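Local coordinates for protein urea carboxylase (Thermus thermophilus, PDB 3OEP) that is of unknown function but is a KipI-KipA homologue with cyclophilin-like domains, for which ATP binding and hydrolase activity are only weakly inferred, at residues R3-R8 / L55-L60; A27-P32 / L37-A42; G238-G243 / L247-P252; P256-A261 / A271-F276; G154-I159 / G166-L171. All coordinates share one frame; numbering follows the deposited sequence.

Contact 1: residues R3-R8 / L55-L60; sequences RGFYLR and LSRGRL
Phe5 reaches from the edge strand 3-8 of a three-stranded antiparallel sheet to Arg57 and Leu60, which stand one turn apart on the helix 57-66, so the contact is helix-on-sheet packing. One corner of the phenyl ring does most of the touching. Phe5 CE2 is 3.7 Å from CG of Arg57, and the neighbouring Phe5 CD2 is 4.0 Å from the same carbon. On the other flank, Phe5 CE2 comes within 3.8 Å of Leu60 CD2, and Phe5 CZ within 3.9 Å of Leu60 CD2. The evidence points to the aliphatic stem of Arg57 as the partner: CG is its sole atom within 4.2 Å of the ring, while the chain bends at chi3 and the guanidinium plane stands 78° from the ring. Phe5 holds CG between its backbone N and carbonyl carbon (chi1 62°), which directs the ring toward the helix. Leu7 CD2, from the same strand, meets the ring at its edge.

Farther out, Leu61 also packs on Phe5, and backbone hydrogen bonding between Phe5 and Leu48 ties its strand to the sheet. Tyr6, next along the strand, hydrogen-bonds through its hydroxyl to the carbonyl of Pro439. The helix start is itself fixed by an N-cap: Arg59 N donates to Ser56 OG over 3.0 Å at 153°, and Leu60 N closes the first turn on Ser56 O at 2.9 Å.

Contact 2: residues A27-P32 / L37-A42; sequences ALLRAP and LDAVPA
CG set opposite the carbonyl carbon in both Leu28 (chi1 -74°) and Leu29 (chi1 -66°) lets two successive leucines of the last helical turn meet a single small residue, Ala39. This is helix-on-sheet packing at a helix-to-strand connection: the helix 15-30 ends, the chain turns, and the strand 36-42 returns along the edge of a three-stranded antiparallel sheet.

The backbones are closest between Leu29 CA and Ala39 CA, 7.1 Å apart, a spacing that suits the small alanine side chain. Leu28 sends its CD1 to 4.2 Å from Ala39 CB. Leu29 uses both branches, with CD2 lying 4.3 Å from Ala39 CB while CD1 rests against the backbone. The contacts to CB are apolar, that of CD1 sets a methyl against a main-chain carbonyl oxygen, and all are of van der Waals length.

Leu48 of the middle strand touches Leu28 and Ala39 alike, extending the same apolar layer. Just before Ala39 the strand is irregular, since Leu37 and Asp38 together oppose Glu49 in a classic beta bulge. CB of Asp38 points away from the helix, and its OD1 accepts from Gly243 N. The remaining leucine branch gives the final detail: Leu29 CD1 sits 3.9 Å from Ala39 O.

Contact 3: residues G238-G243 / L247-P252; sequences GRFLGG and LARSGP
A long irregular loop between the strand 233-235 and the helix 255-264 doubles back on itself where Arg239 and Arg249 lock together. Arg239 N donates to Arg249 O at 2.7 Å, nearly straight (169°) and in the carbonyl plane. The return bond uses a side chain: Arg249 NE reaches Arg239 O at 3.1 Å, and NE lies above the plane of the Arg239 carbonyl although the oxygen is within the guanidinium plane. Where the loop reverses, Leu247 N closes on Gly242 O, 3.1 Å away.

Bends at chi2 and chi3 fold the Arg249 chain back over one face of the Phe240 ring. The guanidinium lies 22° from parallel to the ring, with NE 3.5 Å from Phe240 CD2, while Arg249 CD makes a CH-pi contact over the face, 4.0 Å from the centroid. Gly238, lacking a side chain, lets its CA approach Arg249 O to 3.3 Å.

Waters join polar atoms of the two segments. One accepts from Arg239 NH1 at 2.8 Å and donates to Ala248 O at 2.6 Å; another accepts from Arg249 NH2 and lies near the Arg239 carbonyl. Outside the loop, Arg249 NH2 forms a salt bridge with Glu49, and Arg239 binds the carbonyls of Ser350 and Phe345. With its flat end held by a ring, a carbonyl and a carboxylate, Arg249 is probably restricted in rotation, and its positive charge is probably stabilised by Glu49.

Contact 4: residues P256-A261 / A271-F276; sequences PSARLA and APLLEF
The helix 255-264 passes over the start of the strand 273-277 with Ala258 CA 7.6 Å from Leu273 CA, the nearest backbone approach, and the gap is spanned by one side chain. That side chain is Leu273. Its CG lies between the backbone N and the carbonyl carbon (chi1 80°), and from there the CD1 branch points into the helix surface.

CD1 carries every direct contact. It is 3.9 Å from Ala261 CB and 4.2 Å from Ala258 CB, two methyls one helical turn apart, and it also lies 3.4 Å from Ala258 O. One methyl is thus seated between two alanines and a main-chain carbonyl. The turn itself is regular: Leu260 N bonds to Pro256 O, and Ala261 N to Ser257 O, each at 3.0 Å.

The surroundings continue this pattern. Ala335 of the neighbouring strand 331-336 touches both Leu273 and Ala261, and Tyr333 of the same strand packs on Ala258, so the helix lies across more than one strand. Leu273 is tied to the strand 233-235 through backbone hydrogen bonding with Val235. Two residues along, Glu275 takes no part in the packing and is held by salt bridges to Arg331 and Arg420, with further bonds from Tyr333 OH and Leu253 N. The arrangement is helix-on-sheet packing through small residues, the helix 255-264 lying on strands 273-277 and 331-336 of an antiparallel sheet, and is consistent with the cyclophilin-like family assigned to this region.

Contact 5: residues G154-I159 / G166-L171; sequences GVQTGI and GGWNLL
Trp168 inserts the six-membered part of its indole against residues 156-158, and two side-chain conformations explain how. The tryptophan has CG opposite its carbonyl carbon (chi1 -75°), and a chi2 of 21° turns the benzo end toward the strand 156-159. Gln156 adopts the same first torsion and then runs extended, carrying its amide obliquely across the indole.

The ring does not stack on the strand. Thr157 C and Gly158 N lie at its edge, near its plane, each 3.6 Å from Trp168 CZ3. Gly158 has no side chain, which is what lets the ring come this close to the backbone. Gln156 approaches differently: its CB is 3.8 Å from Trp168 CH2, and NE2 is 4.0 Å from Trp168 CZ2. The amide and indole planes are 59° apart, so the amide is tilted and not laid flat on the ring.

Strand 149-153 runs between strands 156-159 and 169-174 in a mixed sheet of the region assigned to the cyclophilin-like family, and its Ala151 and Ala153 touch the indole. The Phe125 ring also meets Trp168, while Thr157, its CB pointing away from the indole, bonds through OG1 to the Ala151 carbonyl and to His107. A glycerol, probably from the crystallisation liquor, lies about 3 Å from the tryptophan side chain and may mark a pocket. Between these two segments the indole is placed by van der Waals packing.

How the contacts relate
Contacts 1 and 2 are two halves of one small alpha/beta unit: each packs a helix on the same three-stranded sheet, contact 2 buried and nested within the loop closed by the more exposed contact 1. Contact 3, nearest the chain's centre, is the polar exception, built on hydrogen bonds and waters. It joins its neighbours directly, through a probable hydrogen bond from Leu241 N to Leu37 O (2.9 Å) with contact 2 and through Pro252 against Ala258 with contact 4. Contact 4 repeats the helix-on-sheet chemistry of contact 2 in the later part of the chain. Contact 5, a partly buried aromatic contact within a beta domain, stands apart, its centre about 40 Å from that of contact 4.

Contact 1: residues R3-R8 / L55-L60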
# COMPACT_ATOMS: atom_id res chain seq x y z
N ARG A 3 -5.50 7.61 12.97
CA ARG A 3 -6.63 6.94 13.59
C ARG A 3 -7.70 6.74 12.52
O ARG A 3 -7.70 7.45 11.52
CB ARG A 3 -7.17 7.79 14.73
CG ARG A 3 -8.05 7.04 15.72
CD ARG A 3 -8.25 7.87 16.98
NE ARG A 3 -7.03 7.95 17.78
CZ ARG A 3 -6.77 8.88 18.71
NH1 ARG A 3 -7.65 9.85 18.97
NH2 ARG A 3 -5.62 8.85 19.37
N GLY A 4 -8.60 5.79 12.72
CA GLY A 4 -9.64 5.53 11.75
C GLY A 4 -10.89 4.93 12.34
O GLY A 4 -10.87 4.40 13.46
N PHE A 5 -11.99 5.03 11.61
CA PHE A 5 -13.21 4.34 11.98
C PHE A 5 -14.05 4.02 10.75
O PHE A 5 -13.87 4.62 9.68
CB PHE A 5 -14.03 5.14 13.01
CG PHE A 5 -14.49 6.48 12.52
CD1 PHE A 5 -15.71 6.61 11.87
CD2 PHE A 5 -13.73 7.61 12.75
CE1 PHE A 5 -16.15 7.86 11.42
CE2 PHE A 5 -14.16 8.86 12.31
CZ PHE A 5 -15.37 8.99 11.65
N TYR A 6 -14.96 3.07 10.93
CA TYR A 6 -15.81 2.58 9.86
C TYR A 6 -17.26 3.01 10.10
O TYR A 6 -17.77 2.90 11.22
CB TYR A 6 -15.76 1.06 9.80
CG TYR A 6 -14.41 0.46 9.44
CD1 TYR A 6 -14.12 0.09 8.13
CD2 TYR A 6 -13.44 0.25 10.42
CE1 TYR A 6 -12.88 -0.47 7.80
CE2 TYR A 6 -12.19 -0.31 10.09
CZ TYR A 6 -11.93 -0.67 8.78
OH TYR A 6 -10.72 -1.22 8.45
N LEU A 7 -17.89 3.51 9.05
CA LEU A 7 -19.34 3.69 9.03
C LEU A 7 -19.92 2.58 8.15
O LEU A 7 -19.37 2.27 7.09
CB LEU A 7 -19.70 5.07 8.48
CG LEU A 7 -19.12 6.26 9.25
CD1 LEU A 7 -19.58 7.55 8.60
CD2 LEU A 7 -19.50 6.21 10.72
N ARG A 8 -21.01 1.98 8.61
CA ARG A 8 -21.58 0.81 7.94
C ARG A 8 -23.06 1.07 7.68
O ARG A 8 -23.83 1.28 8.62
CB ARG A 8 -21.37 -0.44 8.80
CG ARG A 8 -19.89 -0.71 9.09
CD ARG A 8 -19.67 -1.84 10.09
NE ARG A 8 -18.23 -2.01 10.35
CZ ARG A 8 -17.38 -2.64 9.54
NH1 ARG A 8 -17.80 -3.20 8.41
NH2 ARG A 8 -16.10 -2.72 9.86
N LEU A 55 -7.66 16.99 13.28
CA LEU A 55 -9.09 16.78 13.07
C LEU A 55 -9.61 15.79 14.10
O LEU A 55 -9.17 14.65 14.14
CB LEU A 55 -9.32 16.24 11.66
CG LEU A 55 -10.74 15.95 11.20
CD1 LEU A 55 -11.64 17.17 11.39
CD2 LEU A 55 -10.73 15.50 9.74
N SER A 56 -10.55 16.22 14.94
CA SER A 56 -11.14 15.31 15.92
C SER A 56 -12.20 14.43 15.26
O SER A 56 -12.81 14.82 14.26
CB SER A 56 -11.76 16.09 17.08
OG SER A 56 -12.85 16.88 16.64
N ARG A 57 -12.43 13.25 15.83
CA ARG A 57 -13.49 12.37 15.35
C ARG A 57 -14.84 13.09 15.39
O ARG A 57 -15.64 12.97 14.46
CB ARG A 57 -13.57 11.11 16.21
CG ARG A 57 -14.60 10.09 15.72
CD ARG A 57 -14.70 8.91 16.67
NE ARG A 57 -15.13 9.33 18.00
CZ ARG A 57 -15.13 8.55 19.08
NH1 ARG A 57 -14.73 7.28 19.01
NH2 ARG A 57 -15.53 9.04 20.25
N GLY A 58 -15.09 13.81 16.48
CA GLY A 58 -16.34 14.55 16.64
C GLY A 58 -16.55 15.62 15.59
O GLY A 58 -17.65 15.76 15.04
N ARG A 59 -15.49 16.38 15.30
CA ARG A 59 -15.55 17.40 14.26
C ARG A 59 -15.81 16.75 12.91
O ARG A 59 -16.61 17.24 12.12
CB ARG A 59 -14.26 18.22 14.22
N LEU A 60 -15.13 15.63 12.66
CA LEU A 60 -15.33 14.88 11.42
C LEU A 60 -16.76 14.35 11.32
O LEU A 60 -17.39 14.45 10.26
CB LEU A 60 -14.30 13.75 11.32
CG LEU A 60 -14.32 12.88 10.07
CD1 LEU A 60 -14.22 13.71 8.80
CD2 LEU A 60 -13.19 11.87 10.13

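Contact 2: residues A27-P32 / L37-A42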
# COMPACT_ATOMS: atom_id res chain seq x y z
N ALA A 27 -18.15 13.52 -1.46
CA ALA A 27 -18.26 14.87 -0.90
C ALA A 27 -17.00 15.26 -0.12
O ALA A 27 -16.53 16.39 -0.22
CB ALA A 27 -19.50 14.99 -0.03
N LEU A 28 -16.46 14.32 0.66
CA LEU A 28 -15.23 14.55 1.41
C LEU A 28 -14.03 14.73 0.49
O LEU A 28 -13.22 15.63 0.70
CB LEU A 28 -14.94 13.41 2.38
CG LEU A 28 -15.81 13.34 3.64
CD1 LEU A 28 -15.62 12.00 4.34
CD2 LEU A 28 -15.51 14.49 4.59
N LEU A 29 -13.92 13.88 -0.53
CA LEU A 29 -12.76 13.90 -1.43
C LEU A 29 -12.76 15.15 -2.33
O LEU A 29 -11.71 15.62 -2.76
CB LEU A 29 -12.70 12.61 -2.26
CG LEU A 29 -12.41 11.34 -1.43
CD1 LEU A 29 -12.77 10.07 -2.19
CD2 LEU A 29 -10.95 11.31 -0.98
N ARG A 30 -13.95 15.69 -2.58
CA ARG A 30 -14.14 16.94 -3.31
C ARG A 30 -13.57 18.13 -2.54
O ARG A 30 -13.02 19.06 -3.14
CB ARG A 30 -15.64 17.13 -3.57
CG ARG A 30 -16.02 18.19 -4.58
CD ARG A 30 -17.54 18.16 -4.78
NE ARG A 30 -17.96 16.88 -5.35
CZ ARG A 30 -19.01 16.15 -4.97
NH1 ARG A 30 -19.82 16.54 -3.98
NH2 ARG A 30 -19.26 15.00 -5.58
N ALA A 31 -13.72 18.11 -1.22
CA ALA A 31 -13.31 19.21 -0.35
C ALA A 31 -12.82 18.66 0.99
O ALA A 31 -13.48 18.81 2.01
CB ALA A 31 -14.47 20.17 -0.14
N PRO A 32 -11.64 18.01 0.98
CA PRO A 32 -11.17 17.31 2.18
C PRO A 32 -10.79 18.27 3.30
O PRO A 32 -10.00 19.19 3.06
CB PRO A 32 -9.94 16.53 1.69
CG PRO A 32 -9.49 17.26 0.48
CD PRO A 32 -10.72 17.83 -0.15
N LEU A 37 -7.06 11.96 6.15
CA LEU A 37 -6.00 11.22 5.48
C LEU A 37 -6.53 10.31 4.38
O LEU A 37 -5.86 10.09 3.38
CB LEU A 37 -5.20 10.41 6.50
CG LEU A 37 -4.61 11.20 7.67
CD1 LEU A 37 -3.80 10.30 8.58
CD2 LEU A 37 -3.75 12.36 7.16
N ASP A 38 -7.73 9.76 4.57
CA ASP A 38 -8.35 8.94 3.54
C ASP A 38 -9.85 8.79 3.80
O ASP A 38 -10.30 8.90 4.94
CB ASP A 38 -7.71 7.54 3.50
CG ASP A 38 -7.34 7.09 2.09
OD1 ASP A 38 -7.73 7.76 1.11
OD2 ASP A 38 -6.66 6.05 1.96
N ALA A 39 -10.58 8.54 2.72
CA ALA A 39 -12.01 8.24 2.77
C ALA A 39 -12.24 7.15 1.73
O ALA A 39 -12.17 7.40 0.52
CB ALA A 39 -12.83 9.48 2.43
N VAL A 40 -12.47 5.93 2.20
CA VAL A 40 -12.50 4.77 1.33
C VAL A 40 -13.84 4.05 1.42
O VAL A 40 -14.17 3.46 2.45
CB VAL A 40 -11.38 3.78 1.66
CG1 VAL A 40 -11.31 2.68 0.59
CG2 VAL A 40 -10.02 4.49 1.78
N PRO A 41 -14.63 4.08 0.33
CA PRO A 41 -15.87 3.33 0.31
C PRO A 41 -15.70 1.95 -0.33
O PRO A 41 -14.93 1.80 -1.28
CB PRO A 41 -16.77 4.21 -0.53
CG PRO A 41 -15.83 4.78 -1.57
CD PRO A 41 -14.48 4.91 -0.89
N ALA A 42 -16.39 0.96 0.21
CA ALA A 42 -16.40 -0.38 -0.38
C ALA A 42 -17.70 -1.05 0.04
O ALA A 42 -17.95 -1.21 1.23
CB ALA A 42 -15.22 -1.20 0.11

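Contact 3: residues G238-G243 / L247-P252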
# COMPACT_ATOMS: atom_id res chain seq x y z
N GLY A 238 4.17 10.31 2.42
CA GLY A 238 3.18 9.32 2.01
C GLY A 238 2.20 9.89 1.00
O GLY A 238 2.20 11.10 0.73
N ARG A 239 1.40 9.01 0.42
CA ARG A 239 0.36 9.40 -0.52
C ARG A 239 -0.97 9.31 0.21
O ARG A 239 -1.32 8.25 0.74
CB ARG A 239 0.35 8.49 -1.74
CG ARG A 239 -0.66 8.91 -2.80
CD ARG A 239 -0.42 8.23 -4.15
NE ARG A 239 0.80 8.71 -4.80
CZ ARG A 239 1.99 8.09 -4.83
NH1 ARG A 239 2.18 6.90 -4.26
NH2 ARG A 239 3.00 8.68 -5.45
N PHE A 240 -1.68 10.43 0.24
CA PHE A 240 -2.94 10.53 0.97
C PHE A 240 -4.13 10.67 0.03
O PHE A 240 -3.98 11.08 -1.12
CB PHE A 240 -2.86 11.70 1.94
CG PHE A 240 -1.79 11.54 2.97
CD1 PHE A 240 -0.51 12.04 2.75
CD2 PHE A 240 -2.04 10.85 4.14
CE1 PHE A 240 0.49 11.87 3.69
CE2 PHE A 240 -1.05 10.67 5.09
CZ PHE A 240 0.22 11.18 4.86
N LEU A 241 -5.31 10.32 0.55
CA LEU A 241 -6.58 10.48 -0.17
C LEU A 241 -6.62 9.67 -1.47
O LEU A 241 -7.31 10.04 -2.42
CB LEU A 241 -6.89 11.96 -0.42
CG LEU A 241 -6.96 12.83 0.85
CD1 LEU A 241 -6.99 14.31 0.48
CD2 LEU A 241 -8.17 12.47 1.70
N GLY A 242 -5.89 8.56 -1.50
CA GLY A 242 -5.83 7.69 -2.68
C GLY A 242 -6.34 6.28 -2.47
O GLY A 242 -6.35 5.48 -3.41
N GLY A 243 -6.76 5.95 -1.26
CA GLY A 243 -7.22 4.60 -0.95
C GLY A 243 -8.43 4.15 -1.75
O GLY A 243 -8.58 2.96 -2.05
N LEU A 247 -4.56 3.00 -4.00
CA LEU A 247 -3.20 3.51 -3.81
C LEU A 247 -2.83 3.48 -2.34
O LEU A 247 -3.52 4.05 -1.50
CB LEU A 247 -3.09 4.93 -4.36
CG LEU A 247 -3.30 5.04 -5.87
CD1 LEU A 247 -3.47 6.50 -6.27
CD2 LEU A 247 -2.15 4.39 -6.62
N ALA A 248 -1.73 2.79 -2.04
CA ALA A 248 -1.27 2.62 -0.66
C ALA A 248 -0.76 3.94 -0.08
O ALA A 248 -0.39 4.86 -0.81
CB ALA A 248 -0.16 1.56 -0.60
N ARG A 249 -0.73 4.01 1.25
CA ARG A 249 -0.16 5.16 1.95
C ARG A 249 1.31 5.34 1.58
O ARG A 249 1.77 6.45 1.33
CB ARG A 249 -0.29 4.95 3.46
CG ARG A 249 0.36 6.02 4.33
CD ARG A 249 -0.15 7.41 4.02
NE ARG A 249 -1.58 7.41 3.75
CZ ARG A 249 -2.53 7.22 4.65
NH1 ARG A 249 -2.22 7.02 5.94
NH2 ARG A 249 -3.80 7.23 4.27
N SER A 250 2.04 4.23 1.57
CA SER A 250 3.48 4.24 1.31
C SER A 250 4.16 5.18 2.32
O SER A 250 3.75 5.25 3.47
CB SER A 250 3.75 4.62 -0.15
OG SER A 250 5.13 4.50 -0.48
N GLY A 251 5.20 5.90 1.90
CA GLY A 251 5.97 6.71 2.83
C GLY A 251 6.95 5.85 3.62
O GLY A 251 7.15 4.68 3.30
N PRO A 252 7.55 6.42 4.67
CA PRO A 252 8.57 5.66 5.41
C PRO A 252 7.93 4.63 6.33
O PRO A 252 6.88 4.90 6.92
CB PRO A 252 9.29 6.75 6.22
CG PRO A 252 8.26 7.81 6.42
CD PRO A 252 7.32 7.76 5.25
O HOH W 1 -3.33 6.80 -0.75
O HOH W 2 0.30 4.97 -3.35
O HOH W 3 -4.34 7.13 1.36

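Contact 4: residues P256-A261 / A271-F276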
# COMPACT_ATOMS: atom_id res chain seq x y z
N PRO A 256 9.29 8.00 12.43
CA PRO A 256 10.09 8.85 13.31
C PRO A 256 11.57 8.94 12.91
O PRO A 256 12.18 10.01 13.04
CB PRO A 256 9.93 8.19 14.68
CG PRO A 256 8.61 7.50 14.61
CD PRO A 256 8.45 7.05 13.18
N SER A 257 12.13 7.83 12.44
CA SER A 257 13.51 7.84 11.97
C SER A 257 13.67 8.69 10.72
O SER A 257 14.65 9.45 10.61
CB SER A 257 14.02 6.42 11.73
OG SER A 257 14.09 5.73 12.96
N ALA A 258 12.72 8.59 9.79
CA ALA A 258 12.75 9.41 8.58
C ALA A 258 12.68 10.89 8.93
O ALA A 258 13.43 11.72 8.40
CB ALA A 258 11.60 9.03 7.65
N ARG A 259 11.75 11.24 9.82
CA ARG A 259 11.59 12.62 10.24
C ARG A 259 12.85 13.16 10.92
O ARG A 259 13.22 14.31 10.69
CB ARG A 259 10.37 12.77 11.15
CG ARG A 259 9.04 12.60 10.40
CD ARG A 259 7.87 13.16 11.20
NE ARG A 259 7.45 12.26 12.27
CZ ARG A 259 6.63 11.23 12.12
NH1 ARG A 259 6.12 10.92 10.93
NH2 ARG A 259 6.31 10.48 13.18
N LEU A 260 13.50 12.33 11.73
CA LEU A 260 14.74 12.71 12.41
C LEU A 260 15.85 13.02 11.41
O LEU A 260 16.55 14.03 11.54
CB LEU A 260 15.19 11.63 13.39
CG LEU A 260 16.51 11.90 14.14
CD1 LEU A 260 16.45 13.24 14.84
CD2 LEU A 260 16.82 10.79 15.13
N ALA A 261 16.03 12.14 10.43
CA ALA A 261 17.03 12.35 9.38
C ALA A 261 16.83 13.69 8.67
O ALA A 261 17.77 14.46 8.51
CB ALA A 261 17.01 11.19 8.38
N ALA A 271 10.11 15.81 3.57
CA ALA A 271 10.91 16.02 2.35
C ALA A 271 11.42 14.67 1.83
O ALA A 271 11.70 13.77 2.62
CB ALA A 271 12.08 16.95 2.62
N PRO A 272 11.55 14.52 0.49
CA PRO A 272 11.97 13.21 0.01
C PRO A 272 13.37 12.80 0.47
O PRO A 272 14.31 13.60 0.38
CB PRO A 272 11.93 13.37 -1.52
CG PRO A 272 10.93 14.43 -1.76
CD PRO A 272 11.12 15.40 -0.62
N LEU A 273 13.49 11.57 0.94
CA LEU A 273 14.77 11.01 1.39
C LEU A 273 14.82 9.54 1.01
O LEU A 273 13.86 9.01 0.45
CB LEU A 273 14.97 11.23 2.90
CG LEU A 273 14.29 10.30 3.92
CD1 LEU A 273 14.64 10.76 5.33
CD2 LEU A 273 12.82 10.25 3.73
N LEU A 274 15.96 8.90 1.28
CA LEU A 274 16.18 7.51 0.92
C LEU A 274 15.89 6.58 2.10
O LEU A 274 16.36 6.81 3.20
CB LEU A 274 17.62 7.31 0.46
CG LEU A 274 17.95 5.99 -0.22
CD1 LEU A 274 17.01 5.73 -1.38
CD2 LEU A 274 19.40 5.99 -0.70
N GLU A 275 15.10 5.53 1.85
CA GLU A 275 14.89 4.45 2.80
C GLU A 275 15.56 3.22 2.21
O GLU A 275 15.43 2.95 1.02
CB GLU A 275 13.40 4.15 3.00
CG GLU A 275 13.13 3.01 3.97
CD GLU A 275 11.67 2.61 4.02
OE1 GLU A 275 11.34 1.59 3.38
OE2 GLU A 275 10.87 3.29 4.70
N PHE A 276 16.28 2.47 3.04
CA PHE A 276 16.84 1.18 2.62
C PHE A 276 16.71 0.15 3.73
O PHE A 276 16.70 0.49 4.92
CB PHE A 276 18.30 1.31 2.19
CG PHE A 276 19.16 2.08 3.15
CD1 PHE A 276 19.93 1.43 4.09
CD2 PHE A 276 19.18 3.47 3.11
CE1 PHE A 276 20.71 2.14 4.98
CE2 PHE A 276 19.95 4.19 4.01
CZ PHE A 276 20.72 3.53 4.94

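Contact 5: residues G154-I159 / G166-L171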
# COMPACT_ATOMS: atom_id res chain seq x y z
N GLY A 154 -18.44 -15.98 -7.16
CA GLY A 154 -19.75 -15.74 -6.59
C GLY A 154 -20.50 -14.65 -7.34
O GLY A 154 -20.56 -14.66 -8.57
N VAL A 155 -21.04 -13.69 -6.59
CA VAL A 155 -21.83 -12.60 -7.17
C VAL A 155 -20.97 -11.50 -7.82
O VAL A 155 -21.51 -10.54 -8.38
CB VAL A 155 -22.76 -11.98 -6.08
CG1 VAL A 155 -21.95 -11.14 -5.10
CG2 VAL A 155 -23.89 -11.16 -6.72
N GLN A 156 -19.65 -11.64 -7.75
CA GLN A 156 -18.75 -10.58 -8.22
C GLN A 156 -17.98 -10.94 -9.48
O GLN A 156 -17.65 -12.11 -9.73
CB GLN A 156 -17.75 -10.23 -7.13
CG GLN A 156 -18.38 -9.71 -5.86
CD GLN A 156 -17.34 -9.14 -4.93
OE1 GLN A 156 -17.13 -7.94 -4.90
NE2 GLN A 156 -16.66 -10.00 -4.18
N THR A 157 -17.69 -9.92 -10.28
CA THR A 157 -16.76 -10.05 -11.38
C THR A 157 -15.74 -8.93 -11.25
O THR A 157 -15.99 -7.91 -10.61
CB THR A 157 -17.48 -10.07 -12.76
OG1 THR A 157 -16.55 -10.35 -13.81
CG2 THR A 157 -18.18 -8.74 -13.05
N GLY A 158 -14.56 -9.13 -11.82
CA GLY A 158 -13.49 -8.16 -11.69
C GLY A 158 -12.53 -8.21 -12.86
O GLY A 158 -12.57 -9.13 -13.68
N ILE A 159 -11.68 -7.18 -12.93
CA ILE A 159 -10.67 -7.09 -13.98
C ILE A 159 -9.33 -6.84 -13.31
O ILE A 159 -9.16 -5.83 -12.62
CB ILE A 159 -10.96 -5.94 -14.96
CG1 ILE A 159 -12.38 -6.05 -15.53
CG2 ILE A 159 -9.92 -5.95 -16.09
CD1 ILE A 159 -12.86 -4.82 -16.27
N GLY A 166 -4.09 -14.62 -7.63
CA GLY A 166 -5.55 -14.55 -7.62
C GLY A 166 -6.22 -15.89 -7.79
O GLY A 166 -5.73 -16.75 -8.52
N GLY A 167 -7.34 -16.07 -7.10
CA GLY A 167 -8.09 -17.32 -7.13
C GLY A 167 -9.45 -17.22 -7.80
O GLY A 167 -10.23 -18.17 -7.73
N TRP A 168 -9.74 -16.10 -8.44
CA TRP A 168 -11.01 -15.95 -9.16
C TRP A 168 -10.98 -16.75 -10.46
O TRP A 168 -9.90 -17.12 -10.95
CB TRP A 168 -11.35 -14.47 -9.39
CG TRP A 168 -11.82 -13.77 -8.15
CD1 TRP A 168 -11.61 -14.15 -6.85
CD2 TRP A 168 -12.58 -12.55 -8.08
NE1 TRP A 168 -12.20 -13.26 -5.99
CE2 TRP A 168 -12.79 -12.26 -6.71
CE3 TRP A 168 -13.10 -11.67 -9.05
CZ2 TRP A 168 -13.50 -11.14 -6.29
CZ3 TRP A 168 -13.80 -10.55 -8.62
CH2 TRP A 168 -14.00 -10.30 -7.25
N ASN A 169 -12.16 -17.06 -10.98
CA ASN A 169 -12.30 -17.92 -12.15
C ASN A 169 -12.15 -17.08 -13.41
O ASN A 169 -12.96 -16.18 -13.67
CB ASN A 169 -13.65 -18.62 -12.13
CG ASN A 169 -13.84 -19.49 -10.90
OD1 ASN A 169 -13.26 -20.57 -10.80
ND2 ASN A 169 -14.67 -19.03 -9.96
N LEU A 170 -11.11 -17.37 -14.20
CA LEU A 170 -10.73 -16.53 -15.34
C LEU A 170 -11.54 -16.87 -16.59
O LEU A 170 -11.43 -17.97 -17.13
CB LEU A 170 -9.24 -16.67 -15.63
CG LEU A 170 -8.28 -16.52 -14.46
CD1 LEU A 170 -6.83 -16.57 -14.97
CD2 LEU A 170 -8.53 -15.23 -13.68
N LEU A 171 -12.36 -15.91 -17.02
CA LEU A 171 -13.25 -16.09 -18.17
C LEU A 171 -12.72 -15.47 -19.46
O LEU A 171 -13.07 -15.92 -20.55
CB LEU A 171 -14.61 -15.47 -17.88
CG LEU A 171 -15.38 -15.98 -16.67
CD1 LEU A 171 -16.81 -15.46 -16.71
CD2 LEU A 171 -15.34 -17.51 -16.63